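Local coordinates for regulatory protein AsnC (Escherichia coli, PDB 2CG4) that activates transcription of the asparagine synthetase gene asnA, regulates its own gene and represses gidA expression, binding DNA sequence-specifically, at residues A[87-92]-A[107-112]; A[121-126]-A[134-139]; A[66-71]-A[117-122]; A[12-17]-A[49-54]. The protein carries 1 engineered substitution. All coordinates share one frame; numbering follows the deposited sequence.

Contact 1 (A[87-92]-A[107-112]); sequences AKLESL and IFIKVM
Flat groups stay out of the packing of L89 on I107 and I109: the one ring in the two segments, that of F108, goes to the far side of strand 107-113. There it lies nearly parallel to the ring of F71, and the F71 ring of the second subunit meets it edge-to-face. What joins helix 82-90 to the strand is purely aliphatic, a useful example of one leucine fork touching two isoleucines, two residues apart, on the same face of the strand. CD1 of L89 meets CD1 of I107 tip to tip at 3.8 Å. CD2, the other branch, reaches CD1 of I109 at 4.1 Å, where the two side chains cross obliquely. I109 extends to this point because its CG1 sits between the backbone N and the carbonyl carbon (chi1 72°), with CD1 stretched out beyond it. The CA atoms of L89 and I109 remain 9.1 Å apart, so the methyl ends do the bridging while the backbones keep their distance. The N of L92 bonds to the O of L89 at 2.9 Å. I130 packs on the same leucine, and I109 also rests on I72 and I74 of strand 68-76 and on A98 of strand 95-101. Helix 82-90 thus lies over the middle of the four-stranded antiparallel sheet, and L92 leads from it to K126 and I127 of helix 116-127.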
loop_
_atom_site.group_PDB
_atom_site.type_symbol
_atom_site.label_atom_id
_atom_site.label_comp_id
_atom_site.label_asym_id
_atom_site.label_seq_id
_atom_site.Cartn_x
_atom_site.Cartn_y
_atom_site.Cartn_z
ATOM N N ALA A 87 9.561 -4.678 25.496
ATOM C CA ALA A 87 9.884 -5.418 26.717
ATOM C C ALA A 87 9.413 -6.880 26.683
ATOM O O ALA A 87 10.111 -7.774 27.162
ATOM C CB ALA A 87 9.306 -4.707 27.909
ATOM N N LYS A 88 8.230 -7.118 26.122
ATOM C CA LYS A 88 7.736 -8.475 25.891
ATOM C C LYS A 88 8.526 -9.227 24.815
ATOM O O LYS A 88 8.747 -10.437 24.933
ATOM C CB LYS A 88 6.261 -8.461 25.489
ATOM C CG LYS A 88 5.396 -7.473 26.223
ATOM C CD LYS A 88 4.415 -8.154 27.143
ATOM C CE LYS A 88 3.604 -7.122 27.915
ATOM N NZ LYS A 88 2.286 -6.860 27.278
ATOM N N LEU A 89 8.921 -8.528 23.753
ATOM C CA LEU A 89 9.611 -9.186 22.646
ATOM C C LEU A 89 10.966 -9.661 23.105
ATOM O O LEU A 89 11.400 -10.747 22.731
ATOM C CB LEU A 89 9.762 -8.260 21.439
ATOM C CG LEU A 89 8.520 -8.039 20.569
ATOM C CD1 LEU A 89 8.715 -6.807 19.711
ATOM C CD2 LEU A 89 8.202 -9.271 19.707
ATOM N N GLU A 90 11.630 -8.848 23.922
ATOM C CA GLU A 90 13.035 -9.063 24.252
ATOM C C GLU A 90 13.230 -10.332 25.084
ATOM O O GLU A 90 14.289 -10.946 25.050
ATOM C CB GLU A 90 13.642 -7.817 24.929
ATOM C CG GLU A 90 14.068 -8.000 26.380
ATOM C CD GLU A 90 15.476 -8.552 26.538
ATOM O OE1 GLU A 90 16.374 -8.183 25.751
ATOM O OE2 GLU A 90 15.693 -9.356 27.462
ATOM N N SER A 91 12.190 -10.733 25.804
ATOM C CA SER A 91 12.194 -12.011 26.523
ATOM C C SER A 91 12.273 -13.243 25.608
ATOM O O SER A 91 12.442 -14.365 26.089
ATOM C CB SER A 91 10.967 -12.118 27.433
ATOM O OG SER A 91 10.715 -10.886 28.080
ATOM N N LEU A 92 12.152 -13.040 24.302
ATOM C CA LEU A 92 12.091 -14.161 23.370
ATOM C C LEU A 92 13.435 -14.406 22.704
ATOM O O LEU A 92 14.034 -13.487 22.150
ATOM C CB LEU A 92 11.006 -13.933 22.311
ATOM C CG LEU A 92 9.591 -13.679 22.840
ATOM C CD1 LEU A 92 8.654 -13.189 21.741
ATOM C CD2 LEU A 92 9.044 -14.926 23.524
ATOM N N ILE A 107 7.756 -1.563 15.148
ATOM C CA ILE A 107 9.004 -2.279 15.419
ATOM C C ILE A 107 9.334 -3.173 14.228
ATOM O O ILE A 107 8.435 -3.726 13.595
ATOM C CB ILE A 107 8.902 -3.137 16.692
ATOM C CG1 ILE A 107 8.040 -2.427 17.749
ATOM C CG2 ILE A 107 10.294 -3.442 17.240
ATOM C CD1 ILE A 107 7.830 -3.204 19.008
ATOM N N PHE A 108 10.617 -3.286 13.907
ATOM C CA PHE A 108 11.075 -4.194 12.871
ATOM C C PHE A 108 12.081 -5.148 13.528
ATOM O O PHE A 108 13.065 -4.706 14.108
ATOM C CB PHE A 108 11.723 -3.386 11.732
ATOM C CG PHE A 108 11.985 -4.176 10.479
ATOM C CD1 PHE A 108 10.940 -4.777 9.782
ATOM C CD2 PHE A 108 13.272 -4.293 9.975
ATOM C CE1 PHE A 108 11.171 -5.503 8.618
ATOM C CE2 PHE A 108 13.521 -5.016 8.805
ATOM C CZ PHE A 108 12.462 -5.623 8.129
ATOM N N ILE A 109 11.816 -6.446 13.467
ATOM C CA ILE A 109 12.598 -7.423 14.206
ATOM C C ILE A 109 13.057 -8.525 13.274
ATOM O O ILE A 109 12.428 -8.782 12.256
ATOM C CB ILE A 109 11.806 -8.069 15.391
ATOM C CG1 ILE A 109 10.732 -9.017 14.865
ATOM C CG2 ILE A 109 11.202 -6.996 16.309
ATOM C CD1 ILE A 109 9.834 -9.630 15.958
ATOM N N LYS A 110 14.171 -9.157 13.630
ATOM C CA LYS A 110 14.574 -10.425 13.036
ATOM C C LYS A 110 14.257 -11.565 13.982
ATOM O O LYS A 110 14.579 -11.488 15.167
ATOM C CB LYS A 110 16.066 -10.420 12.752
ATOM C CG LYS A 110 16.440 -11.126 11.490
ATOM C CD LYS A 110 17.917 -11.420 11.484
ATOM C CE LYS A 110 18.398 -11.822 10.090
ATOM N NZ LYS A 110 19.887 -11.928 10.083
ATOM N N VAL A 111 13.607 -12.610 13.472
ATOM C CA VAL A 111 13.551 -13.860 14.206
ATOM C C VAL A 111 14.159 -15.004 13.415
ATOM O O VAL A 111 13.991 -15.098 12.202
ATOM C CB VAL A 111 12.130 -14.180 14.755
ATOM C CG1 VAL A 111 11.236 -12.960 14.661
ATOM C CG2 VAL A 111 11.516 -15.387 14.072
ATOM N N MET A 112 14.900 -15.847 14.128
ATOM C CA MET A 112 15.635 -16.963 13.551
ATOM C C MET A 112 15.000 -18.264 14.006
ATOM O O MET A 112 14.937 -18.541 15.206
ATOM C CB MET A 112 17.082 -16.917 14.025
ATOM C CG MET A 112 17.877 -15.755 13.468
ATOM S SD MET A 112 18.034 -15.868 11.681
ATOM C CE MET A 112 19.085 -17.304 11.515
#

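Contact 2 (A[121-126]-A[134-139]); sequences HVLINK and QSTETL. With ASN (asparagine), chain C.
L123 reaches from helix 116-127 to T136 and T138, and its two methyl branches divide the work between them. CD1 meets CG2 of T138 tip to tip at 3.6 Å. CD2 runs past T136 in the opposite direction and approaches OG1, also at 3.6 Å, an apolar methyl against a hydroxyl. All three residues are buried, and this is the tight part of the contact. The outer side of the helix is looser: H121 and N125 are exposed, CB of N125 lies 4.0 Å above one face of the imidazole toward its rim, and ND2 of N125 makes a weak bond to O of H121. A wider pi-type turn spans 123-126.

The threonines face a bound asparagine as well as L123. With OG1 of T136 set between the backbone N and the carbonyl carbon (chi1 49°), the hydroxyl donates to OXT of the ligand at 2.7 Å, but this bond is doubtful, because OXT is modelled implausibly close to CG2 of T138. The firmer bond runs from N of T138 to O of the ligand, 2.9 Å long with an angle of 157° at the hydrogen. Backbone oxygens of T101, G103, Y105 and S106 of the third subunit also bond to the ligand. The chemistry is therefore divided: this chain turns the N-H of T138, and probably the hydroxyl of T136, to the carboxylate, whereas the other offers carbonyl acceptors, so the amino acid is held between two subunits.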
loop_
_atom_site.group_PDB
_atom_site.type_symbol
_atom_site.label_atom_id
_atom_site.label_comp_id
_atom_site.label_asym_id
_atom_site.label_seq_id
_atom_site.Cartn_x
_atom_site.Cartn_y
_atom_site.Cartn_z
ATOM N N HIS A 121 4.568 -21.452 15.239
ATOM C CA HIS A 121 4.332 -21.550 16.684
ATOM C C HIS A 121 4.749 -20.273 17.417
ATOM O O HIS A 121 4.013 -19.777 18.269
ATOM C CB HIS A 121 5.049 -22.775 17.282
ATOM C CG HIS A 121 4.962 -22.856 18.780
ATOM N ND1 HIS A 121 3.873 -23.391 19.436
ATOM C CD2 HIS A 121 5.821 -22.452 19.749
ATOM C CE1 HIS A 121 4.065 -23.312 20.742
ATOM N NE2 HIS A 121 5.239 -22.746 20.958
ATOM N N VAL A 122 5.923 -19.742 17.080
ATOM C CA VAL A 122 6.378 -18.455 17.629
ATOM C C VAL A 122 5.448 -17.275 17.292
ATOM O O VAL A 122 4.959 -16.600 18.197
ATOM C CB VAL A 122 7.834 -18.117 17.205
ATOM C CG1 VAL A 122 8.266 -16.778 17.782
ATOM C CG2 VAL A 122 8.788 -19.222 17.644
ATOM N N LEU A 123 5.199 -17.028 16.006
ATOM C CA LEU A 123 4.231 -15.995 15.608
ATOM C C LEU A 123 2.951 -16.034 16.435
ATOM O O LEU A 123 2.569 -15.037 17.050
ATOM C CB LEU A 123 3.874 -16.107 14.130
ATOM C CG LEU A 123 4.652 -15.153 13.237
ATOM C CD1 LEU A 123 4.249 -15.352 11.793
ATOM C CD2 LEU A 123 4.441 -13.706 13.692
ATOM N N ILE A 124 2.292 -17.191 16.435
ATOM C CA ILE A 124 0.952 -17.319 16.989
ATOM C C ILE A 124 0.981 -17.271 18.513
ATOM O O ILE A 124 0.182 -16.579 19.136
ATOM C CB ILE A 124 0.253 -18.604 16.481
ATOM C CG1 ILE A 124 0.152 -18.582 14.948
ATOM C CG2 ILE A 124 -1.137 -18.738 17.089
ATOM C CD1 ILE A 124 -0.530 -19.802 14.337
ATOM N N ASN A 125 1.937 -17.978 19.108
ATOM C CA ASN A 125 1.904 -18.255 20.537
ATOM C C ASN A 125 2.809 -17.364 21.381
ATOM O O ASN A 125 2.555 -17.187 22.575
ATOM C CB ASN A 125 2.207 -19.726 20.797
ATOM C CG ASN A 125 1.115 -20.632 20.281
ATOM O OD1 ASN A 125 -0.058 -20.474 20.624
ATOM N ND2 ASN A 125 1.491 -21.577 19.433
ATOM N N LYS A 126 3.849 -16.801 20.770
ATOM C CA LYS A 126 4.783 -15.956 21.512
ATOM C C LYS A 126 4.721 -14.484 21.116
ATOM O O LYS A 126 4.725 -13.602 21.982
ATOM C CB LYS A 126 6.216 -16.482 21.393
ATOM C CG LYS A 126 6.432 -17.843 22.048
ATOM C CD LYS A 126 7.805 -18.402 21.697
ATOM C CE LYS A 126 8.024 -19.791 22.276
ATOM N NZ LYS A 126 9.476 -20.105 22.412
ATOM N N GLN A 134 -1.283 -5.332 16.988
ATOM C CA GLN A 134 -2.480 -5.415 16.164
ATOM C C GLN A 134 -2.249 -6.342 14.977
ATOM O O GLN A 134 -3.076 -7.210 14.693
ATOM C CB GLN A 134 -2.949 -4.025 15.708
ATOM C CG GLN A 134 -3.052 -3.868 14.205
ATOM C CD GLN A 134 -4.057 -2.815 13.781
ATOM O OE1 GLN A 134 -5.046 -3.136 13.112
ATOM N NE2 GLN A 134 -3.808 -1.549 14.150
ATOM N N SER A 135 -1.120 -6.169 14.294
ATOM C CA SER A 135 -0.749 -7.078 13.204
ATOM C C SER A 135 0.755 -7.286 13.110
ATOM O O SER A 135 1.536 -6.459 13.578
ATOM C CB SER A 135 -1.300 -6.579 11.868
ATOM O OG SER A 135 -0.895 -5.245 11.618
ATOM N N THR A 136 1.146 -8.413 12.523
ATOM C CA THR A 136 2.508 -8.611 12.061
ATOM C C THR A 136 2.557 -8.757 10.542
ATOM O O THR A 136 1.569 -9.119 9.917
ATOM C CB THR A 136 3.172 -9.836 12.732
ATOM O OG1 THR A 136 2.305 -10.982 12.665
ATOM C CG2 THR A 136 3.515 -9.525 14.164
ATOM N N GLU A 137 3.703 -8.462 9.950
ATOM C CA GLU A 137 3.967 -8.795 8.537
ATOM C C GLU A 137 5.360 -9.362 8.462
ATOM O O GLU A 137 6.325 -8.641 8.703
ATOM C CB GLU A 137 3.912 -7.554 7.667
ATOM C CG GLU A 137 2.532 -7.174 7.191
ATOM C CD GLU A 137 2.502 -5.785 6.580
ATOM O OE1 GLU A 137 1.682 -4.961 7.040
ATOM O OE2 GLU A 137 3.305 -5.519 5.651
ATOM N N THR A 138 5.482 -10.652 8.169
ATOM C CA THR A 138 6.794 -11.264 8.208
ATOM C C THR A 138 7.359 -11.517 6.786
ATOM O O THR A 138 6.645 -12.021 5.910
ATOM C CB THR A 138 6.842 -12.501 9.167
ATOM O OG1 THR A 138 6.928 -13.720 8.436
ATOM C CG2 THR A 138 5.631 -12.552 10.060
ATOM N N LEU A 139 8.617 -11.105 6.575
ATOM C CA LEU A 139 9.339 -11.247 5.288
ATOM C C LEU A 139 10.346 -12.407 5.337
ATOM O O LEU A 139 11.442 -12.267 5.874
ATOM C CB LEU A 139 10.105 -9.965 4.950
ATOM C CG LEU A 139 9.367 -8.668 4.598
ATOM C CD1 LEU A 139 8.441 -8.207 5.737
ATOM C CD2 LEU A 139 10.390 -7.597 4.281
HETATM N N ASN C . 0.361 -11.746 8.316
HETATM C CA ASN C . 1.139 -12.287 9.470
HETATM C C ASN C . 2.624 -12.125 9.292
HETATM O O ASN C . 3.170 -12.340 8.203
HETATM C CB ASN C . 0.808 -13.749 9.711
HETATM C CG ASN C . -0.598 -13.936 10.192
HETATM O OD1 ASN C . -0.999 -13.372 11.212
HETATM N ND2 ASN C . -1.369 -14.711 9.453
HETATM O OXT ASN C . 3.286 -11.748 10.252
#

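Contact 3 (A[66-71]-A[117-122]); sequences YDVGCF and DALQHV
L119 projects from helix 116-127 onto V68 and C70 of strand 68-76, and its side chain can be traced outward atom by atom. CB starts out toward the strand but makes no close approach to it. CG, lying opposite the backbone N (chi1 176°), carries the chain further from the helix, and only at the fork does contact begin. CD1 ends against SG of C70 at 3.4 Å; the thiol is brought forward by a chi1 of 61°, which sets it between the backbone N and the carbonyl carbon. CD2 meets CG1 of V68 at 4.1 Å, the two side chains crossing at about a right angle. In the ferredoxin-like beta-alpha-beta-beta-alpha-beta fold of this domain, strand 68-76 comes first and is a central strand of the antiparallel sheet, while helix 116-127 is the second helix laid on it. The CA atoms of V68 and L119 are 7.5 Å apart, close enough for two short methyl branches to close the gap. V111 and I140, from the strands flanking 68-76, also pack on L119. The fourth subunit adds L142 against L119 and I116 against V68.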
loop_
_atom_site.group_PDB
_atom_site.type_symbol
_atom_site.label_atom_id
_atom_site.label_comp_id
_atom_site.label_asym_id
_atom_site.label_seq_id
_atom_site.Cartn_x
_atom_site.Cartn_y
_atom_site.Cartn_z
ATOM N N TYR A 66 18.993 -23.586 11.250
ATOM C CA TYR A 66 18.060 -22.467 11.141
ATOM C C TYR A 66 17.773 -22.131 9.678
ATOM O O TYR A 66 18.420 -21.273 9.079
ATOM C CB TYR A 66 18.587 -21.253 11.905
ATOM C CG TYR A 66 18.639 -21.469 13.409
ATOM C CD1 TYR A 66 19.716 -22.117 14.008
ATOM C CD2 TYR A 66 17.607 -21.031 14.223
ATOM C CE1 TYR A 66 19.760 -22.311 15.374
ATOM C CE2 TYR A 66 17.642 -21.226 15.592
ATOM C CZ TYR A 66 18.716 -21.863 16.158
ATOM O OH TYR A 66 18.737 -22.048 17.518
ATOM N N ASP A 67 16.798 -22.833 9.113
ATOM C CA ASP A 67 16.479 -22.750 7.692
ATOM C C ASP A 67 15.536 -21.593 7.394
ATOM O O ASP A 67 15.457 -21.127 6.256
ATOM C CB ASP A 67 15.832 -24.055 7.214
ATOM C CG ASP A 67 16.788 -25.227 7.246
ATOM O OD1 ASP A 67 17.939 -25.074 6.779
ATOM O OD2 ASP A 67 16.382 -26.306 7.733
ATOM N N VAL A 68 14.803 -21.155 8.417
ATOM C CA VAL A 68 13.857 -20.052 8.263
ATOM C C VAL A 68 14.186 -18.860 9.165
ATOM O O VAL A 68 13.727 -18.772 10.310
ATOM C CB VAL A 68 12.410 -20.498 8.506
ATOM C CG1 VAL A 68 11.476 -19.337 8.281
ATOM C CG2 VAL A 68 12.054 -21.625 7.572
ATOM N N GLY A 69 14.987 -17.947 8.639
ATOM C CA GLY A 69 15.103 -16.621 9.220
ATOM C C GLY A 69 14.078 -15.695 8.611
ATOM O O GLY A 69 13.638 -15.882 7.472
ATOM N N CYS A 70 13.681 -14.687 9.364
ATOM C CA CYS A 70 12.756 -13.717 8.819
ATOM C C CYS A 70 12.896 -12.348 9.482
ATOM O O CYS A 70 13.471 -12.227 10.559
ATOM C CB CYS A 70 11.335 -14.251 8.904
ATOM S SG CYS A 70 10.789 -14.587 10.559
ATOM N N PHE A 71 12.409 -11.319 8.801
ATOM C CA PHE A 71 12.123 -10.040 9.420
ATOM C C PHE A 71 10.622 -9.939 9.593
ATOM O O PHE A 71 9.865 -10.404 8.740
ATOM C CB PHE A 71 12.621 -8.893 8.549
ATOM C CG PHE A 71 14.119 -8.828 8.430
ATOM C CD1 PHE A 71 14.775 -9.460 7.381
ATOM C CD2 PHE A 71 14.874 -8.129 9.368
ATOM C CE1 PHE A 71 16.165 -9.394 7.276
ATOM C CE2 PHE A 71 16.263 -8.057 9.264
ATOM C CZ PHE A 71 16.908 -8.694 8.219
ATOM N N ASP A 117 7.214 -24.667 10.612
ATOM C CA ASP A 117 6.364 -25.130 11.706
ATOM C C ASP A 117 6.699 -24.430 13.022
ATOM O O ASP A 117 5.804 -23.965 13.720
ATOM C CB ASP A 117 6.420 -26.657 11.871
ATOM C CG ASP A 117 5.299 -27.183 12.769
ATOM O OD1 ASP A 117 4.114 -27.004 12.403
ATOM O OD2 ASP A 117 5.593 -27.755 13.845
ATOM N N ALA A 118 7.993 -24.371 13.346
ATOM C CA ALA A 118 8.530 -23.526 14.416
ATOM C C ALA A 118 8.144 -22.047 14.304
ATOM O O ALA A 118 7.637 -21.468 15.263
ATOM C CB ALA A 118 10.053 -23.674 14.498
ATOM N N LEU A 119 8.389 -21.435 13.147
ATOM C CA LEU A 119 8.012 -20.026 12.934
ATOM C C LEU A 119 6.537 -19.766 13.197
ATOM O O LEU A 119 6.180 -18.743 13.760
ATOM C CB LEU A 119 8.367 -19.548 11.519
ATOM C CG LEU A 119 7.930 -18.112 11.179
ATOM C CD1 LEU A 119 8.835 -17.075 11.849
ATOM C CD2 LEU A 119 7.880 -17.878 9.677
ATOM N N GLN A 120 5.687 -20.691 12.768
ATOM C CA GLN A 120 4.256 -20.591 12.971
ATOM C C GLN A 120 3.892 -20.607 14.461
ATOM O O GLN A 120 3.017 -19.863 14.892
ATOM C CB GLN A 120 3.553 -21.730 12.226
ATOM C CG GLN A 120 2.088 -21.904 12.566
ATOM C CD GLN A 120 1.853 -23.007 13.577
ATOM O OE1 GLN A 120 2.390 -24.103 13.444
ATOM N NE2 GLN A 120 1.052 -22.717 14.601
ATOM N N HIS A 121 4.568 -21.452 15.239
ATOM C CA HIS A 121 4.332 -21.550 16.684
ATOM C C HIS A 121 4.749 -20.273 17.417
ATOM O O HIS A 121 4.013 -19.777 18.269
ATOM C CB HIS A 121 5.049 -22.775 17.282
ATOM C CG HIS A 121 4.962 -22.856 18.780
ATOM N ND1 HIS A 121 3.873 -23.391 19.436
ATOM C CD2 HIS A 121 5.821 -22.452 19.749
ATOM C CE1 HIS A 121 4.065 -23.312 20.742
ATOM N NE2 HIS A 121 5.239 -22.746 20.958
ATOM N N VAL A 122 5.923 -19.742 17.080
ATOM C CA VAL A 122 6.378 -18.455 17.629
ATOM C C VAL A 122 5.448 -17.275 17.292
ATOM O O VAL A 122 4.959 -16.600 18.197
ATOM C CB VAL A 122 7.834 -18.117 17.205
ATOM C CG1 VAL A 122 8.266 -16.778 17.782
ATOM C CG2 VAL A 122 8.788 -19.222 17.644
#

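Contact 4 (A[12-17]-A[49-54]); sequences GILEAL and AGIITG
The shortest polar bond in the two segments stands beside the packing of L14 on I51 and I52: N of L17 to O of I13, 2.9 Å, a turn of helix 8-19. No hydrogen bond passes between the segments, so the contact rests on methyl groups. CD2 of L14 approaches both CD1 and CG1 of I52 at 3.6 Å, slanting across the outer half of the isoleucine. CD1, the other branch, meets CG2 of I51 at 4.0 Å, with the two side chains about perpendicular. In I51, chi1 of -78° puts CG1 beside the backbone N and CG2 opposite it, and CG2 is the branch that meets L14. The leucine therefore wedges its fork against two consecutive residues at once. These segments belong to the helix-turn-helix domain of the Lrp/AsnC family, whose predicted DNA-binding motif occupies 25-44. Helix 8-19 precedes that motif, and strand 52-59 follows helix 36-49. At G50, the first residue beyond that helix, phi turns positive (92°) as the chain heads into the strand. M46 packs on I52 and V43 on I13 and L17, which brings helix 36-49 to the same apolar cluster; Y4 and I6 lie against I51. I57 of the second subunit packs on L14, L17 and I52, and G54 pairs antiparallel with a strand of that subunit, carrying the sheet across the interface.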
loop_
_atom_site.group_PDB
_atom_site.type_symbol
_atom_site.label_atom_id
_atom_site.label_comp_id
_atom_site.label_asym_id
_atom_site.label_seq_id
_atom_site.Cartn_x
_atom_site.Cartn_y
_atom_site.Cartn_z
ATOM N N GLY A 12 44.180 -0.265 11.452
ATOM C CA GLY A 12 45.009 -1.401 11.070
ATOM C C GLY A 12 44.862 -2.554 12.043
ATOM O O GLY A 12 44.792 -3.719 11.643
ATOM N N ILE A 13 44.813 -2.224 13.326
ATOM C CA ILE A 13 44.607 -3.218 14.373
ATOM C C ILE A 13 43.236 -3.868 14.245
ATOM O O ILE A 13 43.114 -5.090 14.347
ATOM C CB ILE A 13 44.761 -2.601 15.772
ATOM C CG1 ILE A 13 46.237 -2.305 16.054
ATOM C CG2 ILE A 13 44.186 -3.528 16.834
ATOM C CD1 ILE A 13 46.459 -1.368 17.219
ATOM N N LEU A 14 42.214 -3.047 14.007
ATOM C CA LEU A 14 40.833 -3.519 13.928
ATOM C C LEU A 14 40.609 -4.454 12.741
ATOM O O LEU A 14 40.034 -5.520 12.898
ATOM C CB LEU A 14 39.856 -2.343 13.873
ATOM C CG LEU A 14 39.536 -1.648 15.200
ATOM C CD1 LEU A 14 38.353 -0.710 15.045
ATOM C CD2 LEU A 14 39.286 -2.651 16.311
ATOM N N GLU A 15 41.074 -4.062 11.561
ATOM C CA GLU A 15 41.045 -4.954 10.406
ATOM C C GLU A 15 41.689 -6.313 10.711
ATOM O O GLU A 15 41.084 -7.367 10.489
ATOM C CB GLU A 15 41.733 -4.309 9.207
ATOM C CG GLU A 15 41.268 -4.870 7.874
ATOM C CD GLU A 15 42.267 -4.640 6.756
ATOM O OE1 GLU A 15 42.305 -5.463 5.815
ATOM O OE2 GLU A 15 43.011 -3.637 6.816
ATOM N N ALA A 16 42.915 -6.280 11.225
ATOM C CA ALA A 16 43.599 -7.488 11.673
ATOM C C ALA A 16 42.772 -8.364 12.626
ATOM O O ALA A 16 42.609 -9.558 12.368
ATOM C CB ALA A 16 44.928 -7.133 12.300
ATOM N N LEU A 17 42.270 -7.782 13.718
ATOM C CA LEU A 17 41.645 -8.567 14.792
ATOM C C LEU A 17 40.178 -8.851 14.497
ATOM O O LEU A 17 39.506 -9.593 15.230
ATOM C CB LEU A 17 41.754 -7.851 16.146
ATOM C CG LEU A 17 43.127 -7.598 16.780
ATOM C CD1 LEU A 17 42.968 -6.750 18.032
ATOM C CD2 LEU A 17 43.850 -8.905 17.104
ATOM N N ALA A 49 36.621 2.669 25.279
ATOM C CA ALA A 49 35.805 3.447 24.343
ATOM C C ALA A 49 34.483 2.757 23.995
ATOM O O ALA A 49 33.492 3.419 23.694
ATOM C CB ALA A 49 36.593 3.746 23.071
ATOM N N GLY A 50 34.471 1.430 24.035
ATOM C CA GLY A 50 33.283 0.665 23.678
ATOM C C GLY A 50 33.266 0.287 22.211
ATOM O O GLY A 50 32.277 -0.266 21.720
ATOM N N ILE A 51 34.364 0.586 21.513
ATOM C CA ILE A 51 34.503 0.265 20.093
ATOM C C ILE A 51 34.637 -1.246 19.889
ATOM O O ILE A 51 33.872 -1.859 19.129
ATOM C CB ILE A 51 35.742 0.967 19.475
ATOM C CG1 ILE A 51 35.446 2.439 19.189
ATOM C CG2 ILE A 51 36.179 0.276 18.204
ATOM C CD1 ILE A 51 36.665 3.338 19.264
ATOM N N ILE A 52 35.628 -1.828 20.561
ATOM C CA ILE A 52 35.789 -3.271 20.637
ATOM C C ILE A 52 34.925 -3.805 21.774
ATOM O O ILE A 52 35.135 -3.442 22.930
ATOM C CB ILE A 52 37.268 -3.641 20.876
ATOM C CG1 ILE A 52 38.128 -3.161 19.703
ATOM C CG2 ILE A 52 37.430 -5.143 21.121
ATOM C CD1 ILE A 52 39.559 -3.670 19.737
ATOM N N THR A 53 33.954 -4.661 21.438
ATOM C CA THR A 53 32.934 -5.103 22.395
ATOM C C THR A 53 33.234 -6.470 23.007
ATOM O O THR A 53 32.613 -6.864 24.000
ATOM C CB THR A 53 31.513 -5.151 21.769
ATOM O OG1 THR A 53 31.494 -6.067 20.668
ATOM C CG2 THR A 53 31.061 -3.758 21.300
ATOM N N GLY A 54 34.177 -7.191 22.412
ATOM C CA GLY A 54 34.479 -8.553 22.831
ATOM C C GLY A 54 35.230 -9.318 21.759
ATOM O O GLY A 54 35.273 -8.902 20.601
#

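Contacts 1, 2 and 3 gather on one four-stranded sheet in the ligand-binding part of the chain. Centres are about 10 Å apart for contacts 1 and 2 and for 2 and 3, and about 13 Å for 1 and 3. CD2 of L92 touches CB of K126 at 3.9 Å, linking contact 1 to contact 2, while contacts 2 and 3 share helix 116-127. Contact 2 bonds to an asparagine directly; the side chain of L119 in contact 3 is about 7 Å from a bound asparagine, and that of I107 in contact 1 about 6 Å from one. Contact 4 stands apart in the helix-turn-helix domain, its centre about 37 Å from that of contact 2.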